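Local coordinates for protein ubiquitin conjugating enzyme (Agrocybe aegerita, PDB 3WE5) that probably acts as an E2 enzyme of the ubiquitin conjugation pathway, carrying activated ubiquitin and passing it on toward substrates, at residues V24-E32 and R78-S86. Residues are numbered along the deposited sequence; the frame is centred on the assembly and turned at random.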
ATOM      1  N   VAL A  24      12.796  19.329  29.820  1.00 19.16           N
ATOM      2  CA  VAL A  24      11.594  19.866  29.174  1.00 17.64           C
ATOM      3  C   VAL A  24      10.776  18.755  28.511  1.00 16.95           C
ATOM      4  O   VAL A  24       9.527  18.737  28.565  1.00 17.28           O
ATOM      5  CB  VAL A  24      11.954  21.012  28.193  1.00 19.61           C
ATOM      6  CG1 VAL A  24      10.734  21.456  27.445  1.00 21.11           C
ATOM      7  CG2 VAL A  24      12.545  22.179  28.970  1.00 21.90           C
ATOM      8  N   SER A  25      11.470  17.814  27.891  1.00 13.71           N
ATOM      9  CA  SER A  25      10.812  16.738  27.188  1.00 16.90           C
ATOM     10  C   SER A  25      10.071  15.852  28.184  1.00 20.10           C
ATOM     11  O   SER A  25       8.896  15.519  28.007  1.00 13.91           O
ATOM     12  CB  SER A  25      11.884  15.943  26.468  1.00 18.77           C
ATOM     13  OG  SER A  25      11.321  14.950  25.670  1.00 19.80           O
ATOM     14  N   ALA A  26      10.758  15.469  29.248  1.00 12.37           N
ATOM     15  CA  ALA A  26      10.150  14.585  30.251  1.00 13.83           C
ATOM     16  C   ALA A  26       8.924  15.237  30.898  1.00 11.65           C
ATOM     17  O   ALA A  26       7.896  14.561  31.181  1.00 13.98           O
ATOM     18  CB  ALA A  26      11.187  14.218  31.331  1.00 17.77           C
ATOM     19  N   ARG A  27       9.024  16.547  31.150  1.00 13.04           N
ATOM     20  CA  ARG A  27       7.937  17.262  31.803  1.00  7.55           C
ATOM     21  C   ARG A  27       6.716  17.316  30.886  1.00  9.12           C
ATOM     22  O   ARG A  27       5.607  17.227  31.374  1.00 12.30           O
ATOM     23  CB  ARG A  27       8.367  18.669  32.236  1.00 10.24           C
ATOM     24  CG  ARG A  27       9.364  18.629  33.419  1.00 14.57           C
ATOM     25  CD  ARG A  27       9.689  20.025  33.889  1.00 16.58           C
ATOM     26  NE  ARG A  27       8.518  20.698  34.463  1.00 23.97           N
ATOM     27  CZ  ARG A  27       8.106  20.591  35.731  1.00 35.86           C
ATOM     28  NH1 ARG A  27       8.762  19.827  36.613  1.00 22.25           N
ATOM     29  NH2 ARG A  27       7.027  21.258  36.128  1.00 34.11           N
ATOM     30  N   ARG A  28       6.938  17.446  29.582  1.00  8.46           N
ATOM     31  CA  ARG A  28       5.826  17.450  28.625  1.00  9.24           C
ATOM     32  C   ARG A  28       5.141  16.082  28.680  1.00 11.66           C
ATOM     33  O   ARG A  28       3.911  15.978  28.724  1.00 11.26           O
ATOM     34  CB  ARG A  28       6.370  17.717  27.218  1.00 13.69           C
ATOM     35  CG  ARG A  28       5.455  17.285  26.025  1.00 12.80           C
ATOM     36  CD  ARG A  28       4.151  18.128  25.913  1.00 14.00           C
ATOM     37  NE  ARG A  28       3.341  17.533  24.865  1.00 13.58           N
ATOM     38  CZ  ARG A  28       3.068  18.051  23.665  1.00 16.81           C
ATOM     39  NH1 ARG A  28       3.414  19.286  23.347  1.00 15.03           N
ATOM     40  NH2 ARG A  28       2.388  17.321  22.783  1.00 15.92           N
ATOM     41  N   LEU A  29       5.938  15.026  28.715  1.00 12.23           N
ATOM     42  CA  LEU A  29       5.359  13.683  28.797  1.00 11.97           C
ATOM     43  C   LEU A  29       4.660  13.437  30.116  1.00 12.94           C
ATOM     44  O   LEU A  29       3.614  12.759  30.134  1.00 10.58           O
ATOM     45  CB  LEU A  29       6.415  12.598  28.503  1.00 12.84           C
ATOM     46  CG  LEU A  29       6.728  12.569  27.000  1.00 13.34           C
ATOM     47  CD1 LEU A  29       8.079  11.899  26.763  1.00 15.82           C
ATOM     48  CD2 LEU A  29       5.624  11.845  26.215  1.00 15.15           C
ATOM     49  N   ALA A  30       5.186  13.982  31.219  1.00  9.31           N
ATOM     50  CA  ALA A  30       4.519  13.882  32.510  1.00  9.25           C
ATOM     51  C   ALA A  30       3.170  14.552  32.474  1.00 14.26           C
ATOM     52  O   ALA A  30       2.229  14.071  33.093  1.00 10.74           O
ATOM     53  CB  ALA A  30       5.328  14.505  33.623  1.00 11.37           C
ATOM     54  N   LYS A  31       3.090  15.682  31.777  1.00 11.56           N
ATOM     55  CA  LYS A  31       1.811  16.383  31.700  1.00 11.20           C
ATOM     56  C   LYS A  31       0.819  15.568  30.881  1.00 14.10           C
ATOM     57  O   LYS A  31      -0.355  15.489  31.247  1.00 13.74           O
ATOM     58  CB  LYS A  31       1.960  17.816  31.145  1.00 13.87           C
ATOM     59  CG  LYS A  31       0.597  18.517  31.087  1.00 19.36           C
ATOM     60  CD  LYS A  31       0.657  20.005  31.299  1.00 38.57           C
ATOM     61  CE  LYS A  31      -0.769  20.552  31.465  1.00 42.90           C
ATOM     62  NZ  LYS A  31      -1.629  20.149  30.322  1.00 49.99           N
ATOM     63  N   GLU A  32       1.270  14.950  29.794  1.00 13.12           N
ATOM     64  CA  GLU A  32       0.361  14.117  29.003  1.00 10.12           C
ATOM     65  C   GLU A  32      -0.120  12.951  29.838  1.00  9.84           C
ATOM     66  O   GLU A  32      -1.287  12.554  29.740  1.00 12.41           O
ATOM     67  CB  GLU A  32       1.027  13.618  27.726  1.00 10.73           C
ATOM     68  CG  GLU A  32       1.407  14.732  26.730  1.00 11.33           C
ATOM     69  CD  GLU A  32       1.630  14.228  25.315  1.00 13.23           C
ATOM     70  OE1 GLU A  32       0.997  13.233  24.835  1.00 12.46           O
ATOM     71  OE2 GLU A  32       2.506  14.792  24.616  1.00 18.58           O
ATOM     72  N   ARG A  78       7.645   5.201  21.374  1.00 12.04           N
ATOM     73  CA  ARG A  78       8.975   5.502  21.923  1.00 13.82           C
ATOM     74  C   ARG A  78       9.308   6.973  21.727  1.00 13.07           C
ATOM     75  O   ARG A  78       9.066   7.524  20.638  1.00 17.54           O
ATOM     76  CB  ARG A  78      10.035   4.607  21.262  1.00 14.57           C
ATOM     77  CG  ARG A  78      10.046   3.194  21.810  1.00 15.63           C
ATOM     78  CD  ARG A  78      11.195   2.373  21.247  1.00 23.57           C
ATOM     79  NE  ARG A  78      10.928   1.968  19.876  1.00 27.99           N
ATOM     80  CZ  ARG A  78      11.801   1.333  19.103  1.00 39.62           C
ATOM     81  NH1 ARG A  78      13.020   1.059  19.561  1.00 36.39           N
ATOM     82  NH2 ARG A  78      11.463   0.983  17.873  1.00 25.48           N
ATOM     83  N   PHE A  79       9.851   7.604  22.765  1.00 12.71           N
ATOM     84  CA  PHE A  79      10.117   9.058  22.775  1.00 13.97           C
ATOM     85  C   PHE A  79      11.612   9.330  22.865  1.00 21.77           C
ATOM     86  O   PHE A  79      12.292   8.747  23.716  1.00 18.30           O
ATOM     87  CB  PHE A  79       9.421   9.738  23.970  1.00 13.34           C
ATOM     88  CG  PHE A  79       7.961   9.346  24.131  1.00 10.19           C
ATOM     89  CD1 PHE A  79       6.998   9.892  23.289  1.00 13.33           C
ATOM     90  CD2 PHE A  79       7.572   8.434  25.099  1.00 15.25           C
ATOM     91  CE1 PHE A  79       5.648   9.502  23.392  1.00 13.34           C
ATOM     92  CE2 PHE A  79       6.215   8.072  25.235  1.00 12.53           C
ATOM     93  CZ  PHE A  79       5.269   8.606  24.377  1.00 11.27           C
ATOM     94  N   ASP A  80      12.137  10.199  22.006  1.00 24.50           N
ATOM     95  CA  ASP A  80      13.545  10.603  22.182  1.00 23.71           C
ATOM     96  C   ASP A  80      13.653  11.910  22.964  1.00 23.41           C
ATOM     97  O   ASP A  80      12.644  12.460  23.405  1.00 18.15           O
ATOM     98  CB  ASP A  80      14.304  10.630  20.845  1.00 21.73           C
ATOM     99  CG  ASP A  80      13.799  11.695  19.885  1.00 22.34           C
ATOM    100  OD1 ASP A  80      13.349  12.765  20.332  1.00 22.66           O
ATOM    101  OD2 ASP A  80      13.862  11.476  18.659  1.00 30.96           O
ATOM    102  N   ALA A  81      14.863  12.437  23.147  1.00 22.48           N
ATOM    103  CA  ALA A  81      15.036  13.594  24.018  1.00 22.12           C
ATOM    104  C   ALA A  81      14.512  14.908  23.440  1.00 19.88           C
ATOM    105  O   ALA A  81      14.463  15.919  24.160  1.00 20.08           O
ATOM    106  CB  ALA A  81      16.515  13.748  24.412  1.00 33.66           C
ATOM    107  N   GLN A  82      14.149  14.890  22.157  1.00 20.49           N
ATOM    108  CA  GLN A  82      13.627  16.071  21.479  1.00 19.18           C
ATOM    109  C   GLN A  82      12.092  16.111  21.409  1.00 17.83           C
ATOM    110  O   GLN A  82      11.529  17.069  20.895  1.00 16.73           O
ATOM    111  CB  GLN A  82      14.212  16.205  20.072  1.00 21.51           C
ATOM    112  CG  GLN A  82      15.702  16.597  20.060  1.00 30.19           C
ATOM    113  CD  GLN A  82      16.602  15.451  20.477  1.00 34.24           C
ATOM    114  OE1 GLN A  82      17.248  15.509  21.517  1.00 39.12           O
ATOM    115  NE2 GLN A  82      16.640  14.399  19.666  1.00 37.66           N
ATOM    116  N   TYR A  83      11.413  15.102  21.950  1.00 15.16           N
ATOM    117  CA  TYR A  83       9.940  15.164  22.036  1.00 18.46           C
ATOM    118  C   TYR A  83       9.574  16.410  22.854  1.00 13.38           C
ATOM    119  O   TYR A  83      10.219  16.728  23.852  1.00 15.55           O
ATOM    120  CB  TYR A  83       9.386  13.884  22.701  1.00 14.74           C
ATOM    121  CG  TYR A  83       7.865  13.813  22.693  1.00 14.52           C
ATOM    122  CD1 TYR A  83       7.199  13.326  21.592  1.00 15.34           C
ATOM    123  CD2 TYR A  83       7.113  14.252  23.782  1.00 20.84           C
ATOM    124  CE1 TYR A  83       5.820  13.254  21.551  1.00 13.68           C
ATOM    125  CE2 TYR A  83       5.703  14.205  23.747  1.00 14.15           C
ATOM    126  CZ  TYR A  83       5.084  13.694  22.629  1.00 12.52           C
ATOM    127  OH  TYR A  83       3.700  13.618  22.560  1.00 17.09           O
ATOM    128  N   PRO A  84       8.517  17.151  22.465  1.00 12.99           N
ATOM    129  CA  PRO A  84       7.521  16.876  21.423  1.00 15.51           C
ATOM    130  C   PRO A  84       7.847  17.526  20.076  1.00 15.08           C
ATOM    131  O   PRO A  84       6.992  17.545  19.198  1.00 14.03           O
ATOM    132  CB  PRO A  84       6.272  17.523  22.021  1.00 13.13           C
ATOM    133  CG  PRO A  84       6.830  18.780  22.660  1.00 15.94           C
ATOM    134  CD  PRO A  84       8.143  18.330  23.272  1.00 13.88           C
ATOM    135  N   ILE A  85       9.058  18.055  19.909  1.00 12.54           N
ATOM    136  CA  ILE A  85       9.430  18.608  18.619  1.00 14.86           C
ATOM    137  C   ILE A  85       9.639  17.464  17.636  1.00 19.13           C
ATOM    138  O   ILE A  85       9.111  17.498  16.520  1.00 18.79           O
ATOM    139  CB  ILE A  85      10.674  19.535  18.715  1.00 13.62           C
ATOM    140  CG1 ILE A  85      10.462  20.601  19.796  1.00 16.04           C
ATOM    141  CG2 ILE A  85      11.009  20.083  17.320  1.00 17.18           C
ATOM    142  CD1 ILE A  85       9.181  21.463  19.672  1.00 23.36           C
ATOM    143  N   SER A  86      10.372  16.425  18.052  1.00 17.17           N
ATOM    144  CA  SER A  86      10.440  15.198  17.267  1.00 14.91           C
ATOM    145  C   SER A  86       9.173  14.384  17.476  1.00 17.28           C
ATOM    146  O   SER A  86       8.598  14.391  18.570  1.00 18.63           O
ATOM    147  CB  SER A  86      11.635  14.356  17.680  1.00 23.02           C
ATOM    148  OG  SER A  86      11.645  14.207  19.082  1.00 22.76           O
TER
HETATM  149  O   HOH W   1      12.429  12.612  26.346  1.00 30.91           O
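Tyr83 holds its ring trans to its own amide nitrogen (chi1 -174°), which carries the OH out to the helix, where it donates to Glu32 OE2 at 2.7 Å, while Arg28, bent at chi2 (68°), swings its guanidinium along the helix to the same oxygen. Arg28 grips side-on: NE lies 2.9 Å from Glu32 OE2, NH2 donates to it as well, and OE2 stays close to the guanidinium plane. Three donors thus converge on OE2, the tyrosine on its syn side and NE on its anti side, which probably favours the ionised carboxylate. Pro84, after a cis peptide bond, sets CB 3.6 Å above the guanidinium plane over its centre, and the same CB covers one face of the Tyr83 ring. This loop, between strands 72-78 and 89-92 of the ubiquitin-conjugating (UBC) fold, docks on the N-terminal helix; the backbone N-H of Val127, at the start of helix 127-140, donates to Glu32 OE1. Replacing Arg28 by an alanine would probably leave Glu32 OE2 with the tyrosine hydroxyl but without the positive charge beside it, and Pro84 CB without the flat group stacked on it. Deeper in, Leu29 CD2 makes a CH-pi contact 3.6 Å from the Phe79 ring centroid, 9° off the normal, and also touches Tyr83 CE2 at 3.4 Å. Nearer the helix start, Ser25 OG donates to Tyr83 O at 2.8 Å, tilted from the carbonyl plane, and accepts from a water that also donates to Asp80 O.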